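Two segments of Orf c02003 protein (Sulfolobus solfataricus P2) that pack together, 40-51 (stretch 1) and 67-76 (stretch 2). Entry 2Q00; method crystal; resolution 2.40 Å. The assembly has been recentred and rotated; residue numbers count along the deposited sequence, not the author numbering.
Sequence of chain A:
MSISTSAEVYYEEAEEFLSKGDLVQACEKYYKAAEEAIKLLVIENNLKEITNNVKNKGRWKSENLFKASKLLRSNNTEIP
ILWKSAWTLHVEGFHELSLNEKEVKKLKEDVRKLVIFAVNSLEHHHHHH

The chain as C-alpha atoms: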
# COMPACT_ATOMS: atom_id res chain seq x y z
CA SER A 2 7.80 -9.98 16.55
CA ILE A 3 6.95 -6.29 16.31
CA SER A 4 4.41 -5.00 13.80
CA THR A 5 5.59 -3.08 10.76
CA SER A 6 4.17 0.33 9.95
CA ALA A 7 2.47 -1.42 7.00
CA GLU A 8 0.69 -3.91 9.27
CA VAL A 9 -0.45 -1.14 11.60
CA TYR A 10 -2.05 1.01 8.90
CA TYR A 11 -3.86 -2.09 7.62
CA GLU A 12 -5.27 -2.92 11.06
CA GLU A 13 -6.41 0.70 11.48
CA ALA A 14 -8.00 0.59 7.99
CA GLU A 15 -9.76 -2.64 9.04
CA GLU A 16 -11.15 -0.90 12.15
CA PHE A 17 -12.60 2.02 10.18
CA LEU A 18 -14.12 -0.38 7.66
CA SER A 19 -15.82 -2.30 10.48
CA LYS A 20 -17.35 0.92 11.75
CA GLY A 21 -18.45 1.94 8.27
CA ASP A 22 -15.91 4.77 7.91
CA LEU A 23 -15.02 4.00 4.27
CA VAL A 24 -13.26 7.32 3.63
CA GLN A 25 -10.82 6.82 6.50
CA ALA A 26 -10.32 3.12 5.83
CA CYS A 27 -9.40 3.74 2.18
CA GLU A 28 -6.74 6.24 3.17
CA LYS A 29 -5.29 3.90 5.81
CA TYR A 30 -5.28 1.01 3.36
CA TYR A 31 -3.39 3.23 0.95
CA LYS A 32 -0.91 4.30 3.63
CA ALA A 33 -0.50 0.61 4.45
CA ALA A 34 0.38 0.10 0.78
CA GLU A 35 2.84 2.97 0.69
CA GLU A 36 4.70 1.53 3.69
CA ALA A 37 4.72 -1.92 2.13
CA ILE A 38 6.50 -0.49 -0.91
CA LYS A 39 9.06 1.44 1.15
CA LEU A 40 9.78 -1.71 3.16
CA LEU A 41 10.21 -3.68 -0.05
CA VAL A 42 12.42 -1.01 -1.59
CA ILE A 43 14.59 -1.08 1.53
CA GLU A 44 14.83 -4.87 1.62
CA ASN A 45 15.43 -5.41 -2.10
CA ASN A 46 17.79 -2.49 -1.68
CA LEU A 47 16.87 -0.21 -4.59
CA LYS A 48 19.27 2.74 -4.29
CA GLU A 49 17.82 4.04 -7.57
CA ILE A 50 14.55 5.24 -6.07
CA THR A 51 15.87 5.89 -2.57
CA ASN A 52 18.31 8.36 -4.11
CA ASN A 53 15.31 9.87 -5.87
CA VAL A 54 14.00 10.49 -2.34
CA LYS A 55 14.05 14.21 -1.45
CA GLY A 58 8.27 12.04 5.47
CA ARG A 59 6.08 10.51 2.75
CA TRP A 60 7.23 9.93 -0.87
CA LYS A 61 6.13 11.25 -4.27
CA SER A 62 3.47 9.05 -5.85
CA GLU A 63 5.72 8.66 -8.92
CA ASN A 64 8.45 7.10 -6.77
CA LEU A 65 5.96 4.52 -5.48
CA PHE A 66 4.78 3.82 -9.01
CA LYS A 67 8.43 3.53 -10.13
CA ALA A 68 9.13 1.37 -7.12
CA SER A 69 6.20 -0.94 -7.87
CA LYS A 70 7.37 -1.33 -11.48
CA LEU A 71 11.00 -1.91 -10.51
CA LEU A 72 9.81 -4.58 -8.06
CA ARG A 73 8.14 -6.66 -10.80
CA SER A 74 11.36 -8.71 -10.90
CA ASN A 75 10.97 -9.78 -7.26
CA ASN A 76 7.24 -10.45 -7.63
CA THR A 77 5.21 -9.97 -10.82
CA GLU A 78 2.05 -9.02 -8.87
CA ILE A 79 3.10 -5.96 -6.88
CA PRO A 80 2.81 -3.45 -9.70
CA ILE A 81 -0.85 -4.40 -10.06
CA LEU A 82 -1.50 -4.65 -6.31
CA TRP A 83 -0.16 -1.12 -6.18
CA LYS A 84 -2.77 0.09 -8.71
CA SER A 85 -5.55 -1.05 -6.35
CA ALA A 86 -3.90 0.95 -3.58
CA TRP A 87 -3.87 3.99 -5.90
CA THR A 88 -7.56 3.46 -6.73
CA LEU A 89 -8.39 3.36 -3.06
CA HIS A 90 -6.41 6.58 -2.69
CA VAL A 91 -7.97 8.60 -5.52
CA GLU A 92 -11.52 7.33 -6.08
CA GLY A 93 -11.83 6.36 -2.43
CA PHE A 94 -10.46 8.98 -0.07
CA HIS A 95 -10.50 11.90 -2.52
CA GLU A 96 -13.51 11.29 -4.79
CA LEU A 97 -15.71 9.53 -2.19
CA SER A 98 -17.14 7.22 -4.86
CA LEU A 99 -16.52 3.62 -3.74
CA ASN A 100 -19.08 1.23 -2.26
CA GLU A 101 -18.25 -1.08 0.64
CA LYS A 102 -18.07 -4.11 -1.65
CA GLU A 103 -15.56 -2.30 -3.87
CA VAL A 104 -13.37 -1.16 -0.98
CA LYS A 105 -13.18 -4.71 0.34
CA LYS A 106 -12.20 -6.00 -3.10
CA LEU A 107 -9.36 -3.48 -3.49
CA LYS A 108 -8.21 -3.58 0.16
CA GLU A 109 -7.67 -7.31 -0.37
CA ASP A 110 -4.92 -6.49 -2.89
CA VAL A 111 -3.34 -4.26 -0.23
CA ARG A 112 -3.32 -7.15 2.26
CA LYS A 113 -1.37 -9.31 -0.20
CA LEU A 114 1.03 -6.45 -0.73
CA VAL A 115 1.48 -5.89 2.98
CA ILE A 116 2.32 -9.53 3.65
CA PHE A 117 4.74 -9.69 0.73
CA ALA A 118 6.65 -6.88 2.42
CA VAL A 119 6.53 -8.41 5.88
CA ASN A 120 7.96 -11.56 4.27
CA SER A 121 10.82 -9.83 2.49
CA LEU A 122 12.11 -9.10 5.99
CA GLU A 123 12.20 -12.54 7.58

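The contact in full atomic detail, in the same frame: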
# COMPACT_ATOMS: atom_id res chain seq x y z
N LEU A 40 9.14 -0.56 2.53
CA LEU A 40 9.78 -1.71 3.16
C LEU A 40 10.43 -2.61 2.13
O LEU A 40 11.55 -3.09 2.31
CB LEU A 40 8.75 -2.51 3.97
CG LEU A 40 9.30 -3.59 4.89
CD1 LEU A 40 10.26 -2.96 5.89
CD2 LEU A 40 8.14 -4.29 5.61
N LEU A 41 9.72 -2.83 1.03
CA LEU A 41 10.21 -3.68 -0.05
C LEU A 41 11.38 -3.05 -0.79
O LEU A 41 12.28 -3.75 -1.25
CB LEU A 41 9.08 -3.99 -1.02
CG LEU A 41 8.03 -4.98 -0.50
CD1 LEU A 41 6.80 -4.97 -1.39
CD2 LEU A 41 8.66 -6.37 -0.44
N VAL A 42 11.34 -1.73 -0.92
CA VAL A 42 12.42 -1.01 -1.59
C VAL A 42 13.68 -1.18 -0.74
O VAL A 42 14.76 -1.49 -1.24
CB VAL A 42 12.11 0.50 -1.71
CG1 VAL A 42 13.34 1.26 -2.18
CG2 VAL A 42 10.96 0.72 -2.68
N ILE A 43 13.51 -0.96 0.57
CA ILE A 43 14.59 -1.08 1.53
C ILE A 43 15.19 -2.48 1.54
O ILE A 43 16.41 -2.63 1.47
CB ILE A 43 14.09 -0.76 2.96
CG1 ILE A 43 13.60 0.69 3.02
CG2 ILE A 43 15.19 -1.02 3.98
CD1 ILE A 43 14.65 1.72 2.63
N GLU A 44 14.34 -3.50 1.61
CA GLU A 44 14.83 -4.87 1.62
C GLU A 44 15.51 -5.28 0.31
O GLU A 44 16.63 -5.78 0.32
CB GLU A 44 13.69 -5.84 1.94
CG GLU A 44 13.13 -5.68 3.35
CD GLU A 44 14.20 -5.80 4.42
OE1 GLU A 44 14.89 -6.85 4.46
OE2 GLU A 44 14.34 -4.85 5.23
N ASN A 45 14.84 -5.07 -0.81
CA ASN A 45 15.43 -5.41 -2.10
C ASN A 45 16.58 -4.47 -2.39
O ASN A 45 17.31 -4.64 -3.37
CB ASN A 45 14.40 -5.33 -3.23
CG ASN A 45 13.53 -6.56 -3.31
OD1 ASN A 45 12.69 -6.81 -2.45
ND2 ASN A 45 13.74 -7.35 -4.36
N ASN A 46 16.73 -3.46 -1.54
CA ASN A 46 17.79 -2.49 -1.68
C ASN A 46 17.85 -1.83 -3.07
O ASN A 46 18.72 -2.15 -3.89
CB ASN A 46 19.13 -3.15 -1.36
CG ASN A 46 20.22 -2.15 -1.03
OD1 ASN A 46 20.57 -1.31 -1.86
ND2 ASN A 46 20.75 -2.23 0.18
N LEU A 47 16.93 -0.92 -3.32
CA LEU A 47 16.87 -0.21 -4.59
C LEU A 47 17.34 1.24 -4.45
O LEU A 47 16.52 2.16 -4.37
CB LEU A 47 15.45 -0.24 -5.15
CG LEU A 47 15.03 -1.44 -6.00
CD1 LEU A 47 15.46 -2.75 -5.36
CD2 LEU A 47 13.53 -1.39 -6.20
N LYS A 48 18.65 1.42 -4.42
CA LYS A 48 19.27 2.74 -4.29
C LYS A 48 18.67 3.73 -5.29
O LYS A 48 18.46 4.90 -4.98
CB LYS A 48 20.78 2.64 -4.51
N GLU A 49 18.38 3.24 -6.49
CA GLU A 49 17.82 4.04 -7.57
C GLU A 49 16.72 4.99 -7.12
O GLU A 49 16.82 6.20 -7.32
CB GLU A 49 17.27 3.12 -8.67
CG GLU A 49 18.23 2.02 -9.09
CD GLU A 49 17.75 0.64 -8.70
OE1 GLU A 49 16.70 0.21 -9.22
OE2 GLU A 49 18.42 -0.03 -7.88
N ILE A 50 15.68 4.43 -6.52
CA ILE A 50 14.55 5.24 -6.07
C ILE A 50 14.82 5.94 -4.74
O ILE A 50 14.35 7.06 -4.51
CB ILE A 50 13.27 4.39 -5.95
CG1 ILE A 50 12.13 5.26 -5.42
CG2 ILE A 50 13.52 3.20 -5.05
CD1 ILE A 50 10.85 4.50 -5.20
N THR A 51 15.56 5.29 -3.86
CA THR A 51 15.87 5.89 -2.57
C THR A 51 16.70 7.16 -2.77
O THR A 51 16.62 8.09 -1.97
CB THR A 51 16.62 4.91 -1.66
OG1 THR A 51 17.55 4.15 -2.44
CG2 THR A 51 15.64 3.98 -0.96
N LYS A 67 7.15 4.03 -9.62
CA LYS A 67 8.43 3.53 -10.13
C LYS A 67 8.81 2.30 -9.35
O LYS A 67 9.15 1.25 -9.91
CB LYS A 67 9.56 4.55 -9.94
CG LYS A 67 9.57 5.74 -10.86
CD LYS A 67 10.94 6.41 -10.83
CE LYS A 67 10.89 7.89 -11.22
NZ LYS A 67 10.29 8.76 -10.16
N ALA A 68 8.77 2.44 -8.03
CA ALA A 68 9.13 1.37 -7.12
C ALA A 68 8.35 0.09 -7.42
O ALA A 68 8.94 -1.00 -7.50
CB ALA A 68 8.88 1.81 -5.69
N SER A 69 7.04 0.22 -7.59
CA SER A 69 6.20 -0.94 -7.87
C SER A 69 6.65 -1.60 -9.19
O SER A 69 6.75 -2.83 -9.27
CB SER A 69 4.72 -0.55 -7.93
OG SER A 69 4.46 0.39 -8.96
N LYS A 70 6.92 -0.79 -10.21
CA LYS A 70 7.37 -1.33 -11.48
C LYS A 70 8.67 -2.09 -11.23
O LYS A 70 8.73 -3.32 -11.40
CB LYS A 70 7.62 -0.20 -12.49
N LEU A 71 9.69 -1.34 -10.81
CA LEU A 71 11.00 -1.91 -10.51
C LEU A 71 10.95 -3.21 -9.71
O LEU A 71 11.82 -4.06 -9.87
CB LEU A 71 11.85 -0.89 -9.74
CG LEU A 71 12.65 0.16 -10.53
CD1 LEU A 71 11.74 0.91 -11.50
CD2 LEU A 71 13.30 1.11 -9.54
N LEU A 72 9.93 -3.37 -8.87
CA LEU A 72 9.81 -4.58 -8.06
C LEU A 72 9.17 -5.78 -8.77
O LEU A 72 9.04 -6.87 -8.18
CB LEU A 72 9.03 -4.27 -6.78
CG LEU A 72 9.74 -3.38 -5.76
CD1 LEU A 72 8.76 -2.94 -4.68
CD2 LEU A 72 10.91 -4.14 -5.15
N ARG A 73 8.76 -5.59 -10.02
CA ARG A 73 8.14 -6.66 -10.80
C ARG A 73 9.06 -7.88 -10.93
O ARG A 73 8.60 -9.01 -11.13
CB ARG A 73 7.75 -6.15 -12.18
N SER A 74 10.36 -7.64 -10.81
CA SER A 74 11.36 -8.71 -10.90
C SER A 74 11.30 -9.62 -9.68
O SER A 74 11.47 -10.84 -9.79
CB SER A 74 12.75 -8.10 -11.05
OG SER A 74 12.81 -7.22 -12.17
N ASN A 75 11.07 -9.03 -8.51
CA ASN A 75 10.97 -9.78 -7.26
C ASN A 75 9.64 -10.53 -7.22
O ASN A 75 9.58 -11.70 -6.83
CB ASN A 75 11.09 -8.83 -6.07
CG ASN A 75 10.84 -9.52 -4.73
OD1 ASN A 75 9.71 -9.93 -4.42
ND2 ASN A 75 11.89 -9.67 -3.93
N ASN A 76 8.57 -9.85 -7.61
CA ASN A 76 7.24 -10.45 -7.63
C ASN A 76 6.34 -9.77 -8.65
O ASN A 76 5.92 -8.63 -8.46
CB ASN A 76 6.59 -10.38 -6.25
CG ASN A 76 5.27 -11.11 -6.19
OD1 ASN A 76 4.31 -10.72 -6.85
ND2 ASN A 76 5.22 -12.19 -5.42

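No clear hydrogen bond crosses between these two stretches; the contact rests on aliphatic side chains, and its hub is L72, which touches L41, N45 and L47. L72 gives up more area to the partner stretch than any other residue here. With chi1 m and chi2 t its two methyls diverge: CD1 lies 3.8 Å from CB of L41, while CD2 lies 3.9 Å from CD2 of L47. A branched leucine suits this spot because one side chain can serve both L41 on the helix and L47 in the loop beyond it.

N46 is the first residue to leave helical phi/psi, with positive phi, and L47, at the N-cap position of the next helix, points toward stretch 2, where its CD2 also meets CB of L71 at 4.0 Å.

At the other end the small A68 takes two branched aliphatic side chains against its one methyl: its CB meets CD1 of I50 at 3.4 Å and CG2 of V42 at 3.8 Å. I50 is extended, t at both chi angles, and so reaches the helix closely. Toward solvent, CD2 of the exposed L71 lies 3.5 Å from OE1 of E49, a contact of a methyl with a carboxylate oxygen, and the polar N45 and N75 come close to each other. Together the stretches bury 447 Å².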